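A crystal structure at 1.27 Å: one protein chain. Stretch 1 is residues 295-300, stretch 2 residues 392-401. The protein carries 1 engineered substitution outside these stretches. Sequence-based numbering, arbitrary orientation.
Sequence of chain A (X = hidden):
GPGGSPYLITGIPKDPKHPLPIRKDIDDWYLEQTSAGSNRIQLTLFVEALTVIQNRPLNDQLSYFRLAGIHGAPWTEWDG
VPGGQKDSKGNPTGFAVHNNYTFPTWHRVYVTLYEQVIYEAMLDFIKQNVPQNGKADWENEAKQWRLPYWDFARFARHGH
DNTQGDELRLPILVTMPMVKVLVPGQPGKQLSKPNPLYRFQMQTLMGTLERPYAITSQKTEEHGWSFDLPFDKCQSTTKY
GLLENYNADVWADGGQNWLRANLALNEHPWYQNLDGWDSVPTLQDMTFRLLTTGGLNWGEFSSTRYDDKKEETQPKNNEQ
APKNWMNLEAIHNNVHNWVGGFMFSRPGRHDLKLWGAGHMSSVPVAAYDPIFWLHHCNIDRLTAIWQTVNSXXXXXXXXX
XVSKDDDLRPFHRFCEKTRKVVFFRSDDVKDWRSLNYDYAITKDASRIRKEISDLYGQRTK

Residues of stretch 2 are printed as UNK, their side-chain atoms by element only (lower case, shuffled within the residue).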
ATOM      1  N   GLY A 295      -4.919  38.091  19.589  1.00 19.61           N
ATOM      2  CA  GLY A 295      -3.904  39.117  19.600  1.00 22.06           C
ATOM      3  C   GLY A 295      -2.750  38.876  18.655  1.00 19.23           C
ATOM      4  O   GLY A 295      -1.706  39.515  18.804  1.00 21.12           O
ATOM      5  N   LEU A 296      -2.963  37.997  17.677  1.00 14.32           N
ATOM      6  CA  LEU A 296      -1.935  37.701  16.696  1.00 13.58           C
ATOM      7  C   LEU A 296      -2.072  38.535  15.431  1.00 11.96           C
ATOM      8  O   LEU A 296      -3.175  38.930  15.014  1.00 17.30           O
ATOM      9  CB  LEU A 296      -2.030  36.221  16.299  1.00 14.72           C
ATOM     10  CG  LEU A 296      -1.927  35.211  17.440  1.00 15.14           C
ATOM     11  CD1 LEU A 296      -1.804  33.804  16.866  1.00 17.68           C
ATOM     12  CD2 LEU A 296      -0.772  35.542  18.366  1.00 19.49           C
ATOM     13  N   ASN A 297      -0.948  38.828  14.787  1.00 12.60           N
ATOM     14  CA  ASN A 297      -0.985  39.582  13.541  1.00 11.51           C
ATOM     15  C   ASN A 297      -0.804  38.634  12.363  1.00 10.52           C
ATOM     16  O   ASN A 297      -0.554  37.421  12.514  1.00 11.29           O
ATOM     17  CB  ASN A 297       0.024  40.737  13.574  1.00 13.31           C
ATOM     18  CG  ASN A 297       1.470  40.315  13.649  1.00 12.03           C
ATOM     19  OD1 ASN A 297       1.883  39.337  13.036  1.00 13.88           O
ATOM     20  ND2 ASN A 297       2.317  41.082  14.363  1.00 13.89           N
ATOM     21  N   TRP A 298      -0.976  39.167  11.152  1.00 10.09           N
ATOM     22  CA  TRP A 298      -0.874  38.394   9.930  1.00  9.56           C
ATOM     23  C   TRP A 298       0.495  37.739   9.803  1.00  9.90           C
ATOM     24  O   TRP A 298       0.617  36.560   9.420  1.00 10.19           O
ATOM     25  CB  TRP A 298      -1.142  39.255   8.670  1.00 11.52           C
ATOM     26  CG  TRP A 298      -0.921  38.430   7.423  1.00 10.20           C
ATOM     27  CD1 TRP A 298       0.193  38.458   6.618  1.00  9.64           C
ATOM     28  CD2 TRP A 298      -1.795  37.447   6.869  1.00 10.00           C
ATOM     29  NE1 TRP A 298       0.052  37.556   5.589  1.00  9.33           N
ATOM     30  CE2 TRP A 298      -1.161  36.926   5.726  1.00 10.11           C
ATOM     31  CE3 TRP A 298      -3.065  36.965   7.235  1.00 10.48           C
ATOM     32  CZ2 TRP A 298      -1.750  35.937   4.934  1.00 10.27           C
ATOM     33  CZ3 TRP A 298      -3.642  35.980   6.450  1.00 10.31           C
ATOM     34  CH2 TRP A 298      -2.989  35.482   5.320  1.00 11.18           C
ATOM     35  N   GLY A 299       1.554  38.490  10.094  1.00 10.15           N
ATOM     36  CA  GLY A 299       2.916  37.961   9.941  1.00 10.51           C
ATOM     37  C   GLY A 299       3.083  36.710  10.792  1.00 10.25           C
ATOM     38  O   GLY A 299       3.648  35.687  10.353  1.00 12.18           O
ATOM     39  N   GLU A 300       2.651  36.786  12.055  1.00 10.74           N
ATOM     40  CA  GLU A 300       2.835  35.697  13.005  1.00 12.80           C
ATOM     41  C   GLU A 300       1.982  34.488  12.641  1.00 11.57           C
ATOM     42  O   GLU A 300       2.383  33.346  12.892  1.00 12.17           O
ATOM     43  CB  GLU A 300       2.436  36.116  14.423  1.00 19.16           C
ATOM     44  CG  GLU A 300       3.170  37.291  15.005  1.00 25.08           C
ATOM     45  CD  GLU A 300       2.537  37.644  16.353  1.00 20.86           C
ATOM     46  OE1 GLU A 300       3.227  37.446  17.360  1.00 23.37           O
ATOM     47  OE2 GLU A 300       1.398  38.143  16.400  1.00 16.79           O
ATOM     48  N   UNK A 392      -9.025  42.703   9.510  1.00 14.67           N
ATOM     49  CA  UNK A 392      -8.059  43.787   9.558  1.00 15.09           C
ATOM     50  C   UNK A 392      -6.617  43.343   9.709  1.00 12.79           C
ATOM     51  O   UNK A 392      -5.721  44.152   9.466  1.00 15.85           O
ATOM     52  N   UNK A 393      -6.405  42.074  10.066  1.00 11.23           N
ATOM     53  CA  UNK A 393      -5.045  41.551  10.186  1.00 12.31           C
ATOM     54  C   UNK A 393      -4.595  40.989   8.850  1.00 11.93           C
ATOM     55  O   UNK A 393      -4.923  39.851   8.516  1.00 12.87           O
ATOM     56  c   UNK A 393      -4.975  40.466  11.260  1.00 13.31           C
ATOM     57  o   UNK A 393      -5.294  40.995  12.544  1.00 15.62           O
ATOM     58  N   UNK A 394      -3.888  41.781   8.058  1.00 11.11           N
ATOM     59  CA  UNK A 394      -3.627  41.435   6.664  1.00 10.21           C
ATOM     60  C   UNK A 394      -2.432  42.239   6.151  1.00 10.96           C
ATOM     61  O   UNK A 394      -2.556  43.419   5.798  1.00 12.31           O
ATOM     62  c   UNK A 394      -5.065  37.754   2.222  1.00 13.08           C
ATOM     63  c   UNK A 394      -4.833  41.752   5.786  1.00 11.61           C
ATOM     64  c   UNK A 394      -4.387  42.113   3.277  1.00 13.29           C
ATOM     65  c   UNK A 394      -5.292  37.642   3.604  1.00 11.86           C
ATOM     66  c   UNK A 394      -4.754  38.934   1.598  1.00 13.62           C
ATOM     67  c   UNK A 394      -5.190  38.761   4.403  1.00 11.80           C
ATOM     68  c   UNK A 394      -4.695  41.328   4.350  1.00 11.87           C
ATOM     69  n   UNK A 394      -4.360  41.362   2.127  1.00 15.33           N
ATOM     70  c   UNK A 394      -4.655  40.063   2.432  1.00 13.36           C
ATOM     71  c   UNK A 394      -4.874  40.000   3.836  1.00 11.31           C
ATOM     72  N   UNK A 395      -1.258  41.621   6.167  1.00  9.97           N
ATOM     73  CA  UNK A 395      -0.061  42.218   5.603  1.00 11.73           C
ATOM     74  C   UNK A 395       0.208  43.618   6.145  1.00 12.38           C
ATOM     75  O   UNK A 395       0.765  44.443   5.403  1.00 14.26           O
ATOM     76  c   UNK A 395       1.204  38.950   2.629  1.00 11.15           C
ATOM     77  c   UNK A 395       1.161  40.222   3.166  1.00 11.38           C
ATOM     78  c   UNK A 395      -1.194  38.815   2.697  1.00 10.56           C
ATOM     79  c   UNK A 395      -0.049  40.832   3.466  1.00 11.14           C
ATOM     80  c   UNK A 395       0.033  38.222   2.395  1.00 10.32           C
ATOM     81  c   UNK A 395      -0.092  42.221   4.063  1.00 12.30           C
ATOM     82  c   UNK A 395      -1.212  40.096   3.217  1.00 11.12           C
ATOM     83  N   UNK A 396      -0.105  43.881   7.405  1.00 12.96           N
ATOM     84  CA  UNK A 396      -0.035  45.258   7.906  1.00 13.06           C
ATOM     85  C   UNK A 396       0.747  45.339   9.204  1.00 14.19           C
ATOM     86  O   UNK A 396       0.865  46.431   9.763  1.00 17.41           O
ATOM     87  c   UNK A 396      -1.426  45.879   8.038  1.00 14.63           C
ATOM     88  c   UNK A 396      -2.316  45.142   9.012  1.00 14.49           C
ATOM     89  n   UNK A 396      -3.202  45.852   9.700  1.00 22.12           N
ATOM     90  o   UNK A 396      -2.222  43.921   9.156  1.00 14.54           O
ATOM     91  N   UNK A 397       1.354  44.249   9.681  1.00 12.99           N
ATOM     92  CA  UNK A 397       2.360  44.406  10.739  1.00 12.75           C
ATOM     93  C   UNK A 397       3.694  44.800  10.122  1.00 12.86           C
ATOM     94  O   UNK A 397       3.874  44.782   8.902  1.00 13.52           O
ATOM     95  c   UNK A 397       2.502  43.101  11.533  1.00 13.60           C
ATOM     96  c   UNK A 397       2.889  41.970  10.594  1.00 12.55           C
ATOM     97  o   UNK A 397       1.992  41.347   9.986  1.00 12.81           O
ATOM     98  o   UNK A 397       4.118  41.759  10.403  1.00 13.27           O
ATOM     99  N   UNK A 398       4.637  45.198  10.976  1.00 14.26           N
ATOM    100  CA  UNK A 398       5.894  45.754  10.493  1.00 13.92           C
ATOM    101  C   UNK A 398       6.701  44.776   9.660  1.00 16.34           C
ATOM    102  O   UNK A 398       7.490  45.151   8.779  1.00 18.08           O
ATOM    103  c   UNK A 398       6.722  46.262  11.676  1.00 18.90           C
ATOM    104  c   UNK A 398       6.079  47.460  12.342  1.00 21.98           C
ATOM    105  o   UNK A 398       6.320  47.622  13.555  1.00 26.99           O
ATOM    106  o   UNK A 398       5.326  48.213  11.697  1.00 29.50           O
ATOM    107  N   UNK A 399       6.528  43.474   9.907  1.00 14.98           N
ATOM    108  CA  UNK A 399       7.315  42.486   9.180  1.00 14.38           C
ATOM    109  C   UNK A 399       6.684  42.100   7.854  1.00 13.68           C
ATOM    110  O   UNK A 399       7.346  42.040   6.811  1.00 18.83           O
ATOM    111  c   UNK A 399       9.174  40.395  13.325  1.00 23.27           C
ATOM    112  c   UNK A 399       7.515  41.238  10.036  1.00 15.78           C
ATOM    113  c   UNK A 399       8.850  40.165  11.860  1.00 19.49           C
ATOM    114  n   UNK A 399       9.991  39.278  13.851  1.00 32.91           N
ATOM    115  c   UNK A 399       8.386  41.481  11.256  1.00 17.81           C
ATOM    116  N   UNK A 400       5.376  41.877   7.845  1.00 12.77           N
ATOM    117  CA  UNK A 400       4.752  41.313   6.636  1.00 12.73           C
ATOM    118  C   UNK A 400       4.373  42.386   5.631  1.00 13.11           C
ATOM    119  O   UNK A 400       4.056  42.054   4.475  1.00 13.91           O
ATOM    120  o   UNK A 400       2.452  41.228   7.442  1.00 13.46           O
ATOM    121  c   UNK A 400       3.568  40.443   7.069  1.00 13.44           C
ATOM    122  N   UNK A 401       4.454  43.660   6.001  1.00 11.80           N
ATOM    123  CA  UNK A 401       3.957  44.682   5.077  1.00 12.19           C
ATOM    124  C   UNK A 401       4.795  44.728   3.810  1.00 11.62           C
ATOM    125  O   UNK A 401       4.259  45.037   2.743  1.00 14.90           O
ATOM    126  c   UNK A 401       3.947  46.054   5.769  1.00 12.85           C
ATOM    127  n   UNK A 401       7.002  49.496   6.540  1.00 14.92           N
ATOM    128  c   UNK A 401       6.494  48.428   7.435  1.00 16.36           C
ATOM    129  c   UNK A 401       5.158  47.846   7.029  1.00 16.18           C
ATOM    130  c   UNK A 401       5.322  46.583   6.183  1.00 13.81           C
TER
HETATM  131  O   HOH W   1      -1.359  42.021  10.964  1.00 18.58           O

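Position 392 has no side-chain atoms, so it is Gly 392. Its phi/psi of 91/-14 agrees, since a CB at these angles would be jammed against the preceding carbonyl oxygen. It does not touch stretch 1.

Position 393 has one carbon followed by one oxygen. There is no second carbon on the CB, as threonine would have, and no sulfur, as in cysteine. Its CA lies 5.2 Å from the CA of Trp 298, and its CA-to-CB bond points toward stretch 1. The nearest approach is through the backbone, O of position 393 to Trp 298 CE3 at 3.7 Å; the side-chain oxygen stays 3.9 Å from Leu 296 O. The residue is Ser 393.

At position 394 one carbon leads into fused five- and six-membered rings holding eight carbons and one nitrogen. CA-to-CB points away from stretch 1, yet the end of the side chain comes nearer: a ring carbon of position 394 lies 3.6 Å from Trp 298 CH2. This is the indole of Trp 394, with chi1 at -175° (t), and the carbon is CZ3. The six-membered rings have centroids 4.7 Å apart and planes at 51°, an edge-to-face pair in which the edge of Trp 394 meets the face of Trp 298.

Position 395 carries one carbon and a ring of six carbons with no oxygen attached, which excludes tyrosine. Here too CA-to-CB points away and the ring comes nearer: a ring carbon of position 395 lies 3.3 Å from Trp 298 NE1. The residue is Phe 395 and the carbon CZ. Trp 298 NE1 lies over the face of the phenyl ring; the planes meet obliquely at 36°.

Position 396 has two carbons, the second bearing one oxygen and one nitrogen: Asn 396. Its OD1 accepts from Trp 394 N at 2.9 Å, and also takes a hydrogen bond from water 1 at 2.8 Å. That water accepts from Trp 298 N at 2.9 Å, bridging the stretches.

Position 397 has two carbons, the second carrying two oxygens, one of them 2.9 Å from Gly 299 N. It is Asp 397. Gly 299 N donates to Asp 397 OD1 with an N-H...O angle of 140°, while Asp 397 CB packs 3.5 Å from Asn 297 ND2.

Position 398 repeats the two-carbon, two-oxygen pattern, Asp 398, but its CA-to-CB bond points away and it makes no contact. Position 399 is a row of four carbons ending in nitrogen, Lys 399; its CA-to-CB bond points toward stretch 1 without contact.

Position 400 has one carbon and one oxygen. Its CB is 3.9 Å from Gly 299 CA, and the oxygen of position 400, 3.7 Å from Trp 298 CD1, lies at the indole edge. It is Ser 400, whose OG donates to Asp 397 OD1 at 2.6 Å. Position 401, again four carbons and a nitrogen, is Lys 401; its CA-to-CB bond points away.

The contact, 415 Å² in all, centres on Trp 298, with Trp 394 and Phe 395 over one indole face. Asp 397 anchors the helix start: OD1 receives Gly 299 N and Ser 400 OG, while OD2 receives Lys 399 N and Ser 400 N. An ideal CB on Gly 299 would sit 2.8 Å from Asp 397 OD2, a clash, so the missing side chain permits this close approach.

Stretch 2 (392-401) GSWFNDDKSK
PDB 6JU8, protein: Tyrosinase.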